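Local atomic coordinates of protein B (Streptococcus agalactiae, PDB entry 5H6I), a protein that permeabilizes membranes as a secreted pore-forming toxin, the CAMP factor, and is counted among the bacterial Fc-binding proteins. Residues Q37-Q40 against M41-L45; T73-E76 against K77-S81; I109-T113 against Q114-N118; K149-V152 against N153-A157. All coordinates share one frame; numbering follows the deposited sequence.

The four contacts follow one another along the chain. Each is local, between neighbouring turns. Contact 1 lies on helix 35-58, contact 2 on helix 65-84, contact 3 at the end of helix 93-115 and contact 4 on helix 145-163. The modelled chain is mostly helical and has no strand, and these helices pack side by side. Contacts 1 and 2 touch, with centres about 12 Å apart: L45 packs on V75, L78 and K79. Contacts 3 and 4, with centres about 18 Å apart, do not touch. Contacts 1 and 3 lie farthest apart, centres about 28 Å. Helix 93-115 touches the other three and ties them together. Contacts 2 and 3 fall in the IgG-binding region.

Contact 1 (Q37-Q40 against M41-L45); sequences QAQQ and MAQKL
M41 folds its methyl group back onto Q37, one turn earlier in the same alpha helix. This is an i to i+4 contact near the start of helix 35-58, the first helix of the bundle.

The apolar part belongs to M41. Its CG stands beside the backbone N (chi1 -72°), and the thioether bends at its last torsion (chi3 -56°). The bend carries CE back along the helix. CE lies 3.3 Å from Q37 O and 3.9 Å from A38 CA. The buried side chain also packs on L82, L92 and I95, so it joins this turn to helix 65-84 and to helix 93-115. L45, one turn later, faces the same two helices.

The backbone bonds are those of a regular helix. A42 N donates to A38 O at 3.1 Å, Q43 N to Q39 O at 3.0 Å and K44 N to Q40 O at 2.8 Å. The bond from M41 N to Q37 O is weak, at 3.5 Å.

Q39, Q40 and Q43 lie on the exposed side. K44 reaches toward helix 93-115, where it packs on V99. Its NZ makes a salt bridge to D48 and a hydrogen bond to T103. The chain of Q43 runs past a backbone oxygen of the turn before, with its CG 3.2 Å from Q39 O.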
ATOM      1  N   GLN A  37     -18.319  23.435   6.107  1.00 95.58           N
ATOM      2  CA  GLN A  37     -17.805  22.579   5.045  1.00 94.32           C
ATOM      3  C   GLN A  37     -16.286  22.478   5.099  1.00 87.98           C
ATOM      4  O   GLN A  37     -15.718  21.448   4.716  1.00 88.85           O
ATOM      5  CB  GLN A  37     -18.259  23.108   3.683  1.00 93.28           C
ATOM      6  CG  GLN A  37     -17.864  22.235   2.503  1.00 94.83           C
ATOM      7  CD  GLN A  37     -18.546  22.654   1.216  1.00 95.85           C
ATOM      8  OE1 GLN A  37     -19.394  21.936   0.687  1.00108.76           O
ATOM      9  NE2 GLN A  37     -18.180  23.824   0.706  1.00 89.94           N
ATOM     10  N   ALA A  38     -15.615  23.527   5.581  1.00 85.93           N
ATOM     11  CA  ALA A  38     -14.157  23.511   5.639  1.00 84.41           C
ATOM     12  C   ALA A  38     -13.649  22.504   6.665  1.00 86.66           C
ATOM     13  O   ALA A  38     -12.640  21.829   6.430  1.00 82.80           O
ATOM     14  CB  ALA A  38     -13.628  24.910   5.951  1.00 79.94           C
ATOM     15  N   GLN A  39     -14.331  22.384   7.807  1.00 86.20           N
ATOM     16  CA  GLN A  39     -13.895  21.431   8.820  1.00 82.39           C
ATOM     17  C   GLN A  39     -14.240  19.991   8.462  1.00 83.27           C
ATOM     18  O   GLN A  39     -13.625  19.071   9.011  1.00 74.54           O
ATOM     19  CB  GLN A  39     -14.490  21.778  10.190  1.00 91.92           C
ATOM     20  CG  GLN A  39     -15.754  22.614  10.152  1.00102.98           C
ATOM     21  CD  GLN A  39     -16.367  22.805  11.527  1.00112.40           C
ATOM     22  OE1 GLN A  39     -15.847  22.306  12.527  1.00103.14           O
ATOM     23  NE2 GLN A  39     -17.477  23.531  11.586  1.00109.56           N
ATOM     24  N   GLN A  40     -15.203  19.769   7.561  1.00 65.17           N
ATOM     25  CA  GLN A  40     -15.437  18.415   7.066  1.00 73.00           C
ATOM     26  C   GLN A  40     -14.221  17.901   6.309  1.00 77.48           C
ATOM     27  O   GLN A  40     -13.713  16.810   6.589  1.00 64.53           O
ATOM     28  CB  GLN A  40     -16.673  18.373   6.164  1.00 81.04           C
ATOM     29  CG  GLN A  40     -17.884  19.120   6.680  1.00 88.05           C
ATOM     30  CD  GLN A  40     -18.951  19.283   5.614  1.00104.08           C
ATOM     31  OE1 GLN A  40     -18.645  19.501   4.441  1.00104.51           O
ATOM     32  NE2 GLN A  40     -20.213  19.181   6.017  1.00 93.42           N
ATOM     33  N   MET A  41     -13.739  18.683   5.340  1.00 74.05           N
ATOM     34  CA  MET A  41     -12.578  18.270   4.560  1.00 65.79           C
ATOM     35  C   MET A  41     -11.325  18.216   5.423  1.00 58.97           C
ATOM     36  O   MET A  41     -10.460  17.358   5.215  1.00 67.30           O
ATOM     37  CB  MET A  41     -12.380  19.217   3.377  1.00 67.63           C
ATOM     38  CG  MET A  41     -13.414  19.048   2.276  1.00 66.45           C
ATOM     39  SD  MET A  41     -13.400  20.412   1.100  1.00106.85           S
ATOM     40  CE  MET A  41     -13.638  21.806   2.197  1.00 76.10           C
ATOM     41  N   ALA A  42     -11.209  19.124   6.396  1.00 62.63           N
ATOM     42  CA  ALA A  42     -10.074  19.079   7.312  1.00 63.35           C
ATOM     43  C   ALA A  42     -10.068  17.783   8.111  1.00 69.32           C
ATOM     44  O   ALA A  42      -9.008  17.187   8.338  1.00 65.51           O
ATOM     45  CB  ALA A  42     -10.103  20.289   8.245  1.00 55.44           C
ATOM     46  N   GLN A  43     -11.246  17.326   8.544  1.00 68.08           N
ATOM     47  CA  GLN A  43     -11.335  16.038   9.222  1.00 69.29           C
ATOM     48  C   GLN A  43     -11.176  14.883   8.242  1.00 57.66           C
ATOM     49  O   GLN A  43     -10.645  13.829   8.610  1.00 66.75           O
ATOM     50  CB  GLN A  43     -12.663  15.926   9.969  1.00 78.69           C
ATOM     51  CG  GLN A  43     -12.764  16.826  11.190  1.00 80.76           C
ATOM     52  CD  GLN A  43     -14.199  17.143  11.565  1.00 91.17           C
ATOM     53  OE1 GLN A  43     -15.132  16.475  11.118  1.00 87.59           O
ATOM     54  NE2 GLN A  43     -14.383  18.168  12.387  1.00 88.00           N
ATOM     55  N   LYS A  44     -11.628  15.060   6.998  1.00 64.26           N
ATOM     56  CA  LYS A  44     -11.420  14.033   5.984  1.00 65.79           C
ATOM     57  C   LYS A  44      -9.944  13.904   5.630  1.00 68.45           C
ATOM     58  O   LYS A  44      -9.451  12.796   5.390  1.00 72.23           O
ATOM     59  CB  LYS A  44     -12.244  14.351   4.735  1.00 57.98           C
ATOM     60  CG  LYS A  44     -12.199  13.266   3.670  1.00 67.64           C
ATOM     61  CD  LYS A  44     -12.925  12.012   4.128  1.00 69.51           C
ATOM     62  CE  LYS A  44     -12.913  10.940   3.050  1.00 85.43           C
ATOM     63  NZ  LYS A  44     -11.536  10.449   2.766  1.00 83.68           N
ATOM     64  N   LEU A  45      -9.220  15.026   5.596  1.00 61.42           N
ATOM     65  CA  LEU A  45      -7.790  14.970   5.311  1.00 57.78           C
ATOM     66  C   LEU A  45      -7.020  14.297   6.440  1.00 70.82           C
ATOM     67  O   LEU A  45      -5.938  13.744   6.207  1.00 71.07           O
ATOM     68  CB  LEU A  45      -7.249  16.377   5.055  1.00 61.36           C
ATOM     69  CG  LEU A  45      -7.663  17.014   3.724  1.00 57.17           C
ATOM     70  CD1 LEU A  45      -7.255  18.477   3.674  1.00 52.34           C
ATOM     71  CD2 LEU A  45      -7.073  16.248   2.550  1.00 57.32           C
TER

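Contact 2 (T73-E76 against K77-S81); sequences TSVE and KLKTS
T80 grips E76 twice, one turn earlier in alpha helix 65-84. The contact is an i to i+4 arrangement in the IgG-binding region.

E76 O is the acceptor with two donors. T80 N reaches it at 3.0 Å and T80 OG1 at 2.8 Å. The two come from opposite faces of the carbonyl plane. The threonine hydroxyl can do this because it stands beside its own backbone N (chi1 -53°), which turns it back toward the preceding turn. The hydroxyl proton is thus given to the main chain.

The other carbonyls take the usual i to i+4 donors. K77 N binds T73 O, L78 N binds S74 O, and K79 N binds V75 O, each at 3.1 Å. T73 O also accepts a weak bond from E76 N. S74 O is also covered by the side chain of L78, whose CG lies 3.2 Å from it. Two more hydroxyls are satisfied within the helix: T73 OG1 bonds to N69 O, and S74 OG to A71 O.

The charged ends are held less tightly here. E76 OE1 and K79 NZ form only a long salt bridge of 3.8 Å. The main partner of K79 NZ is D46 on helix 35-58, so the lysine links the two helices. V75 and L78 face inward and meet L102 of helix 93-115, while V75 also packs on S49 and L52. The aliphatic part of the lysine runs alongside V75, and V75 CG1 touches K79 CE at 3.7 Å.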
ATOM      1  N   THR A  73       2.179  14.171   0.827  1.00 63.50           N
ATOM      2  CA  THR A  73       2.513  15.579   0.645  1.00 62.28           C
ATOM      3  C   THR A  73       1.299  16.374   0.181  1.00 63.01           C
ATOM      4  O   THR A  73       1.092  17.516   0.610  1.00 62.84           O
ATOM      5  CB  THR A  73       3.664  15.721  -0.353  1.00 66.21           C
ATOM      6  OG1 THR A  73       4.831  15.071   0.166  1.00 80.78           O
ATOM      7  CG2 THR A  73       3.983  17.188  -0.608  1.00 57.66           C
ATOM      8  N   SER A  74       0.475  15.781  -0.689  1.00 54.07           N
ATOM      9  CA  SER A  74      -0.733  16.460  -1.141  1.00 56.15           C
ATOM     10  C   SER A  74      -1.707  16.691   0.007  1.00 52.43           C
ATOM     11  O   SER A  74      -2.412  17.706   0.024  1.00 55.07           O
ATOM     12  CB  SER A  74      -1.405  15.655  -2.255  1.00 55.94           C
ATOM     13  OG  SER A  74      -2.120  14.550  -1.731  1.00 57.72           O
ATOM     14  N   VAL A  75      -1.757  15.770   0.971  1.00 50.20           N
ATOM     15  CA  VAL A  75      -2.637  15.944   2.123  1.00 53.35           C
ATOM     16  C   VAL A  75      -2.217  17.163   2.933  1.00 55.73           C
ATOM     17  O   VAL A  75      -3.059  17.924   3.424  1.00 55.20           O
ATOM     18  CB  VAL A  75      -2.646  14.667   2.986  1.00 57.33           C
ATOM     19  CG1 VAL A  75      -3.357  14.913   4.308  1.00 48.10           C
ATOM     20  CG2 VAL A  75      -3.303  13.522   2.232  1.00 52.38           C
ATOM     21  N   GLU A  76      -0.907  17.376   3.073  1.00 52.93           N
ATOM     22  CA  GLU A  76      -0.412  18.483   3.882  1.00 55.67           C
ATOM     23  C   GLU A  76      -0.568  19.828   3.183  1.00 57.30           C
ATOM     24  O   GLU A  76      -0.829  20.837   3.847  1.00 60.07           O
ATOM     25  CB  GLU A  76       1.053  18.247   4.250  1.00 53.48           C
ATOM     26  CG  GLU A  76       1.371  18.508   5.712  1.00 64.15           C
ATOM     27  CD  GLU A  76       0.384  17.841   6.652  1.00 80.48           C
ATOM     28  OE1 GLU A  76      -0.141  18.532   7.549  1.00 81.80           O
ATOM     29  OE2 GLU A  76       0.136  16.626   6.496  1.00 70.71           O
ATOM     30  N   LYS A  77      -0.416  19.869   1.857  1.00 41.62           N
ATOM     31  CA  LYS A  77      -0.567  21.135   1.147  1.00 55.84           C
ATOM     32  C   LYS A  77      -2.030  21.546   1.041  1.00 57.46           C
ATOM     33  O   LYS A  77      -2.331  22.741   0.942  1.00 64.01           O
ATOM     34  CB  LYS A  77       0.080  21.046  -0.237  1.00 54.00           C
ATOM     35  CG  LYS A  77      -0.897  20.977  -1.395  1.00 61.78           C
ATOM     36  CD  LYS A  77      -0.181  21.052  -2.733  1.00 61.97           C
ATOM     37  CE  LYS A  77       0.409  22.429  -2.977  1.00 58.15           C
ATOM     38  NZ  LYS A  77       1.091  22.505  -4.299  1.00 66.51           N
ATOM     39  N   LEU A  78      -2.952  20.580   1.065  1.00 59.22           N
ATOM     40  CA  LEU A  78      -4.370  20.921   1.102  1.00 58.14           C
ATOM     41  C   LEU A  78      -4.775  21.411   2.486  1.00 56.79           C
ATOM     42  O   LEU A  78      -5.576  22.346   2.610  1.00 55.34           O
ATOM     43  CB  LEU A  78      -5.215  19.715   0.688  1.00 54.40           C
ATOM     44  CG  LEU A  78      -5.099  19.245  -0.764  1.00 53.20           C
ATOM     45  CD1 LEU A  78      -5.549  17.799  -0.901  1.00 46.32           C
ATOM     46  CD2 LEU A  78      -5.894  20.143  -1.697  1.00 51.82           C
ATOM     47  N   LYS A  79      -4.231  20.795   3.538  1.00 60.74           N
ATOM     48  CA  LYS A  79      -4.506  21.250   4.898  1.00 53.98           C
ATOM     49  C   LYS A  79      -3.982  22.663   5.115  1.00 54.14           C
ATOM     50  O   LYS A  79      -4.668  23.511   5.700  1.00 56.22           O
ATOM     51  CB  LYS A  79      -3.882  20.288   5.909  1.00 53.53           C
ATOM     52  CG  LYS A  79      -4.767  19.121   6.305  1.00 60.40           C
ATOM     53  CD  LYS A  79      -4.262  18.465   7.580  1.00 58.80           C
ATOM     54  CE  LYS A  79      -3.901  17.006   7.346  1.00 69.25           C
ATOM     55  NZ  LYS A  79      -3.169  16.420   8.503  1.00 78.88           N
ATOM     56  N   THR A  80      -2.760  22.932   4.651  1.00 52.80           N
ATOM     57  CA  THR A  80      -2.193  24.269   4.788  1.00 54.19           C
ATOM     58  C   THR A  80      -3.007  25.293   4.007  1.00 56.90           C
ATOM     59  O   THR A  80      -3.181  26.432   4.454  1.00 57.72           O
ATOM     60  CB  THR A  80      -0.734  24.270   4.327  1.00 53.34           C
ATOM     61  OG1 THR A  80      -0.015  23.239   5.016  1.00 52.37           O
ATOM     62  CG2 THR A  80      -0.078  25.611   4.614  1.00 44.07           C
ATOM     63  N   SER A  81      -3.527  24.901   2.841  1.00 53.61           N
ATOM     64  CA  SER A  81      -4.359  25.814   2.064  1.00 54.43           C
ATOM     65  C   SER A  81      -5.694  26.068   2.754  1.00 58.15           C
ATOM     66  O   SER A  81      -6.176  27.207   2.784  1.00 55.22           O
ATOM     67  CB  SER A  81      -4.580  25.256   0.659  1.00 42.65           C
ATOM     68  OG  SER A  81      -5.281  26.186  -0.149  1.00 50.67           O
TER

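Contact 3 (I109-T113 against Q114-N118); sequences ITFST and QHLAN
H115 turns its ring back alongside F111, nearly parallel to it but slid off it, where helix 93-115 runs out into a loop. The contact joins the last turns of this alpha helix to the residues that follow, within the IgG-binding region.

The histidine can be followed outward. Its CB lies over one face of the F111 ring and 3.5 Å from F111 O. CG stands beside the backbone N (chi1 -60°), which points the ring back along the helix. CG is still close to the same carbonyl oxygen. ND1 then gives a weak hydrogen bond to F111 O at 3.3 Å, and that oxygen lies in the ring plane, at its edge. ND1 is also 4.0 Å from F111 CD1. One face of the imidazole has F111 CE1 above it, displaced toward the rim. The planes of the F111 and H115 rings meet at only 15°, yet the rings barely overlap.

F111 O takes a second weak bond, from H115 N. The bond from L116 N to S112 O is sounder, at 3.1 Å. L116 is buried and faces V162 and L163 of helix 145-163, as well as N124 and M127 of helix 121-139. S112 OG is bonded to N124. F111 packs on E159 and L163. L116 CD1 lies 4.1 Å from S112 CB and 4.2 Å from F111 CE2.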
ATOM      1  N   ILE A 109      -5.048   1.996  -4.339  1.00 47.95           N
ATOM      2  CA  ILE A 109      -3.922   1.301  -3.726  1.00 57.64           C
ATOM      3  C   ILE A 109      -4.389   0.027  -3.032  1.00 52.99           C
ATOM      4  O   ILE A 109      -3.763  -1.031  -3.163  1.00 52.16           O
ATOM      5  CB  ILE A 109      -3.180   2.238  -2.758  1.00 57.81           C
ATOM      6  CG1 ILE A 109      -2.612   3.434  -3.522  1.00 61.03           C
ATOM      7  CG2 ILE A 109      -2.074   1.487  -2.043  1.00 48.62           C
ATOM      8  CD1 ILE A 109      -2.493   4.686  -2.689  1.00 61.87           C
ATOM      9  N   THR A 110      -5.491   0.105  -2.281  1.00 52.80           N
ATOM     10  CA  THR A 110      -6.044  -1.098  -1.667  1.00 57.64           C
ATOM     11  C   THR A 110      -6.550  -2.078  -2.718  1.00 58.61           C
ATOM     12  O   THR A 110      -6.534  -3.292  -2.488  1.00 64.89           O
ATOM     13  CB  THR A 110      -7.171  -0.741  -0.698  1.00 50.58           C
ATOM     14  OG1 THR A 110      -8.365  -0.450  -1.435  1.00 64.88           O
ATOM     15  CG2 THR A 110      -6.790   0.458   0.158  1.00 56.85           C
ATOM     16  N   PHE A 111      -7.006  -1.571  -3.867  1.00 50.44           N
ATOM     17  CA  PHE A 111      -7.386  -2.453  -4.965  1.00 50.67           C
ATOM     18  C   PHE A 111      -6.195  -3.272  -5.444  1.00 62.38           C
ATOM     19  O   PHE A 111      -6.344  -4.441  -5.819  1.00 67.65           O
ATOM     20  CB  PHE A 111      -7.974  -1.631  -6.114  1.00 50.48           C
ATOM     21  CG  PHE A 111      -8.248  -2.430  -7.357  1.00 56.03           C
ATOM     22  CD1 PHE A 111      -9.431  -3.136  -7.495  1.00 59.19           C
ATOM     23  CD2 PHE A 111      -7.329  -2.464  -8.395  1.00 55.90           C
ATOM     24  CE1 PHE A 111      -9.689  -3.869  -8.638  1.00 64.79           C
ATOM     25  CE2 PHE A 111      -7.581  -3.195  -9.540  1.00 61.78           C
ATOM     26  CZ  PHE A 111      -8.763  -3.898  -9.661  1.00 63.84           C
ATOM     27  N   SER A 112      -5.003  -2.672  -5.439  1.00 59.01           N
ATOM     28  CA  SER A 112      -3.805  -3.403  -5.838  1.00 62.92           C
ATOM     29  C   SER A 112      -3.446  -4.477  -4.820  1.00 54.23           C
ATOM     30  O   SER A 112      -3.086  -5.599  -5.195  1.00 55.45           O
ATOM     31  CB  SER A 112      -2.640  -2.433  -6.027  1.00 47.45           C
ATOM     32  OG  SER A 112      -1.403  -3.060  -5.738  1.00 54.66           O
ATOM     33  N   THR A 113      -3.543  -4.154  -3.527  1.00 56.43           N
ATOM     34  CA  THR A 113      -3.165  -5.106  -2.488  1.00 61.78           C
ATOM     35  C   THR A 113      -4.047  -6.349  -2.511  1.00 60.49           C
ATOM     36  O   THR A 113      -3.573  -7.451  -2.212  1.00 59.36           O
ATOM     37  CB  THR A 113      -3.233  -4.433  -1.114  1.00 57.70           C
ATOM     38  OG1 THR A 113      -2.430  -3.246  -1.119  1.00 56.58           O
ATOM     39  CG2 THR A 113      -2.728  -5.370  -0.025  1.00 54.05           C
ATOM     40  N   GLN A 114      -5.319  -6.201  -2.880  1.00 57.66           N
ATOM     41  CA  GLN A 114      -6.273  -7.297  -2.777  1.00 65.32           C
ATOM     42  C   GLN A 114      -6.443  -8.090  -4.067  1.00 65.84           C
ATOM     43  O   GLN A 114      -6.927  -9.226  -4.011  1.00 69.56           O
ATOM     44  CB  GLN A 114      -7.644  -6.767  -2.344  1.00 65.91           C
ATOM     45  CG  GLN A 114      -7.653  -6.043  -1.008  1.00 64.72           C
ATOM     46  CD  GLN A 114      -8.974  -5.348  -0.734  1.00 84.47           C
ATOM     47  OE1 GLN A 114      -9.804  -5.190  -1.632  1.00 86.03           O
ATOM     48  NE2 GLN A 114      -9.176  -4.928   0.509  1.00 90.69           N
ATOM     49  N   HIS A 115      -6.064  -7.536  -5.220  1.00 63.12           N
ATOM     50  CA  HIS A 115      -6.402  -8.158  -6.495  1.00 59.93           C
ATOM     51  C   HIS A 115      -5.255  -8.285  -7.489  1.00 52.09           C
ATOM     52  O   HIS A 115      -5.431  -8.966  -8.504  1.00 62.98           O
ATOM     53  CB  HIS A 115      -7.542  -7.385  -7.177  1.00 64.00           C
ATOM     54  CG  HIS A 115      -8.803  -7.331  -6.371  1.00 65.64           C
ATOM     55  ND1 HIS A 115      -8.982  -6.446  -5.330  1.00 74.09           N
ATOM     56  CD2 HIS A 115      -9.945  -8.051  -6.454  1.00 67.14           C
ATOM     57  CE1 HIS A 115     -10.182  -6.623  -4.806  1.00 72.45           C
ATOM     58  NE2 HIS A 115     -10.786  -7.592  -5.469  1.00 77.49           N
ATOM     59  N   LEU A 116      -4.100  -7.666  -7.247  1.00 53.48           N
ATOM     60  CA  LEU A 116      -3.035  -7.633  -8.244  1.00 45.75           C
ATOM     61  C   LEU A 116      -1.748  -8.303  -7.780  1.00 56.11           C
ATOM     62  O   LEU A 116      -0.720  -8.171  -8.456  1.00 61.81           O
ATOM     63  CB  LEU A 116      -2.747  -6.187  -8.660  1.00 42.41           C
ATOM     64  CG  LEU A 116      -3.924  -5.394  -9.232  1.00 52.60           C
ATOM     65  CD1 LEU A 116      -3.461  -4.037  -9.739  1.00 38.72           C
ATOM     66  CD2 LEU A 116      -4.622  -6.174 -10.339  1.00 43.37           C
ATOM     67  N   ALA A 117      -1.772  -9.027  -6.659  1.00 38.57           N
ATOM     68  CA  ALA A 117      -0.542  -9.616  -6.137  1.00 46.67           C
ATOM     69  C   ALA A 117      -0.024 -10.743  -7.025  1.00 53.04           C
ATOM     70  O   ALA A 117       1.188 -10.980  -7.073  1.00 66.46           O
ATOM     71  CB  ALA A 117      -0.765 -10.122  -4.713  1.00 52.05           C
ATOM     72  N   ASN A 118      -0.911 -11.442  -7.728  1.00 60.04           N
ATOM     73  CA  ASN A 118      -0.517 -12.549  -8.590  1.00 59.92           C
ATOM     74  C   ASN A 118      -0.253 -12.124 -10.028  1.00 55.43           C
ATOM     75  O   ASN A 118       0.071 -12.977 -10.861  1.00 55.76           O
ATOM     76  CB  ASN A 118      -1.592 -13.641  -8.575  1.00 54.17           C
ATOM     77  CG  ASN A 118      -1.879 -14.155  -7.181  1.00 64.03           C
ATOM     78  OD1 ASN A 118      -1.029 -14.086  -6.294  1.00 67.33           O
ATOM     79  ND2 ASN A 118      -3.084 -14.676  -6.980  1.00 69.74           N
TER

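Contact 4 (K149-V152 against N153-A157); sequences KAQV and NDVKA
Q151 lays its amide over D154 CB, three residues on in alpha helix 145-163. D154 CB sits on one face of that amide, off its centre, and is 3.5 Å from Q151 NE2. The carboxylate of D154 stands nearly upright to the amide, with the planes 82° apart. Q151 OE1 is 3.6 Å from D154 OD2. Two acceptors meet there, so no bond forms. Q151 also touches K133, L134 and R137 of helix 121-139.

The amide of N153 is the second flat group. K149 O lies over one of its faces, 3.3 Å from N153 ND2, but the angle is too poor for a hydrogen bond. On the same side, K149 CE reaches N153 OD1 at 3.5 Å. The lysine chain gets there by bending at chi2 (54°) and again at chi3.

The backbone is regular. N153 N, D154 N, V155 N and K156 N donate to the carbonyls of K149, A150, Q151 and V152. V152 is buried against L134 and A101 of helix 93-115.

K149 NZ is 3.6 Å from N153 OD1, long for a hydrogen bond, but a weak charge-dipole attraction is likely. K149 NZ and K156 NZ come within 4.0 Å of each other. K156 NZ also has a long, weak ion pair with D104. The two ammonium groups would probably repel, and the weak pair with D104 may offset this in part.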
ATOM      1  N   LYS A 149     -11.427  15.109 -12.200  1.00 63.25           N
ATOM      2  CA  LYS A 149     -12.445  14.067 -12.293  1.00 67.91           C
ATOM      3  C   LYS A 149     -12.230  13.178 -13.511  1.00 61.13           C
ATOM      4  O   LYS A 149     -12.532  11.980 -13.461  1.00 63.37           O
ATOM      5  CB  LYS A 149     -13.836  14.700 -12.329  1.00 58.80           C
ATOM      6  CG  LYS A 149     -14.980  13.699 -12.344  1.00 79.21           C
ATOM      7  CD  LYS A 149     -14.868  12.712 -11.192  1.00 84.94           C
ATOM      8  CE  LYS A 149     -15.322  11.323 -11.614  1.00 82.67           C
ATOM      9  NZ  LYS A 149     -15.214  10.340 -10.500  1.00 81.88           N
ATOM     10  N   ALA A 150     -11.710  13.737 -14.605  1.00 60.05           N
ATOM     11  CA  ALA A 150     -11.403  12.919 -15.773  1.00 58.92           C
ATOM     12  C   ALA A 150     -10.275  11.938 -15.475  1.00 60.38           C
ATOM     13  O   ALA A 150     -10.272  10.812 -15.984  1.00 60.20           O
ATOM     14  CB  ALA A 150     -11.039  13.809 -16.961  1.00 49.15           C
ATOM     15  N   GLN A 151      -9.312  12.349 -14.645  1.00 57.75           N
ATOM     16  CA  GLN A 151      -8.207  11.463 -14.301  1.00 54.19           C
ATOM     17  C   GLN A 151      -8.639  10.380 -13.320  1.00 60.70           C
ATOM     18  O   GLN A 151      -8.086   9.274 -13.338  1.00 58.10           O
ATOM     19  CB  GLN A 151      -7.045  12.275 -13.730  1.00 55.03           C
ATOM     20  CG  GLN A 151      -5.772  11.476 -13.508  1.00 61.12           C
ATOM     21  CD  GLN A 151      -5.361  10.674 -14.727  1.00 69.57           C
ATOM     22  OE1 GLN A 151      -5.357  11.183 -15.848  1.00 70.46           O
ATOM     23  NE2 GLN A 151      -5.010   9.411 -14.512  1.00 63.54           N
ATOM     24  N   VAL A 152      -9.618  10.675 -12.461  1.00 55.70           N
ATOM     25  CA  VAL A 152     -10.138   9.658 -11.551  1.00 60.75           C
ATOM     26  C   VAL A 152     -10.775   8.521 -12.339  1.00 66.74           C
ATOM     27  O   VAL A 152     -10.631   7.342 -11.990  1.00 59.62           O
ATOM     28  CB  VAL A 152     -11.128  10.290 -10.555  1.00 57.96           C
ATOM     29  CG1 VAL A 152     -11.984   9.223  -9.889  1.00 50.02           C
ATOM     30  CG2 VAL A 152     -10.380  11.104  -9.509  1.00 55.41           C
ATOM     31  N   ASN A 153     -11.475   8.854 -13.427  1.00 61.98           N
ATOM     32  CA  ASN A 153     -12.044   7.820 -14.282  1.00 65.05           C
ATOM     33  C   ASN A 153     -10.962   7.066 -15.044  1.00 66.77           C
ATOM     34  O   ASN A 153     -11.118   5.869 -15.313  1.00 63.86           O
ATOM     35  CB  ASN A 153     -13.052   8.436 -15.252  1.00 67.08           C
ATOM     36  CG  ASN A 153     -14.265   9.007 -14.543  1.00 71.82           C
ATOM     37  OD1 ASN A 153     -14.731   8.457 -13.545  1.00 77.40           O
ATOM     38  ND2 ASN A 153     -14.782  10.118 -15.054  1.00 79.64           N
ATOM     39  N   ASP A 154      -9.869   7.745 -15.401  1.00 70.31           N
ATOM     40  CA  ASP A 154      -8.730   7.052 -15.997  1.00 65.35           C
ATOM     41  C   ASP A 154      -8.190   5.986 -15.054  1.00 57.91           C
ATOM     42  O   ASP A 154      -7.857   4.875 -15.483  1.00 54.65           O
ATOM     43  CB  ASP A 154      -7.631   8.055 -16.349  1.00 61.35           C
ATOM     44  CG  ASP A 154      -7.522   8.302 -17.840  1.00 88.51           C
ATOM     45  OD1 ASP A 154      -8.468   7.945 -18.575  1.00 89.43           O
ATOM     46  OD2 ASP A 154      -6.490   8.854 -18.276  1.00 96.93           O
ATOM     47  N   VAL A 155      -8.108   6.306 -13.763  1.00 58.46           N
ATOM     48  CA  VAL A 155      -7.624   5.343 -12.779  1.00 63.80           C
ATOM     49  C   VAL A 155      -8.599   4.179 -12.649  1.00 63.56           C
ATOM     50  O   VAL A 155      -8.198   3.010 -12.638  1.00 64.79           O
ATOM     51  CB  VAL A 155      -7.385   6.040 -11.428  1.00 54.41           C
ATOM     52  CG1 VAL A 155      -7.261   5.019 -10.307  1.00 60.04           C
ATOM     53  CG2 VAL A 155      -6.145   6.919 -11.500  1.00 59.31           C
ATOM     54  N   LYS A 156      -9.897   4.482 -12.560  1.00 62.12           N
ATOM     55  CA  LYS A 156     -10.896   3.427 -12.423  1.00 63.42           C
ATOM     56  C   LYS A 156     -10.917   2.522 -13.650  1.00 61.53           C
ATOM     57  O   LYS A 156     -11.015   1.295 -13.524  1.00 62.84           O
ATOM     58  CB  LYS A 156     -12.276   4.037 -12.181  1.00 60.08           C
ATOM     59  CG  LYS A 156     -12.519   4.459 -10.740  1.00 59.49           C
ATOM     60  CD  LYS A 156     -13.799   5.269 -10.614  1.00 63.08           C
ATOM     61  CE  LYS A 156     -14.096   5.616  -9.165  1.00 71.42           C
ATOM     62  NZ  LYS A 156     -15.188   6.621  -9.054  1.00 71.88           N
ATOM     63  N   ALA A 157     -10.825   3.109 -14.846  1.00 55.03           N
ATOM     64  CA  ALA A 157     -10.723   2.301 -16.055  1.00 59.77           C
ATOM     65  C   ALA A 157      -9.418   1.518 -16.092  1.00 60.06           C
ATOM     66  O   ALA A 157      -9.384   0.395 -16.607  1.00 61.56           O
ATOM     67  CB  ALA A 157     -10.846   3.186 -17.295  1.00 53.96           C
TER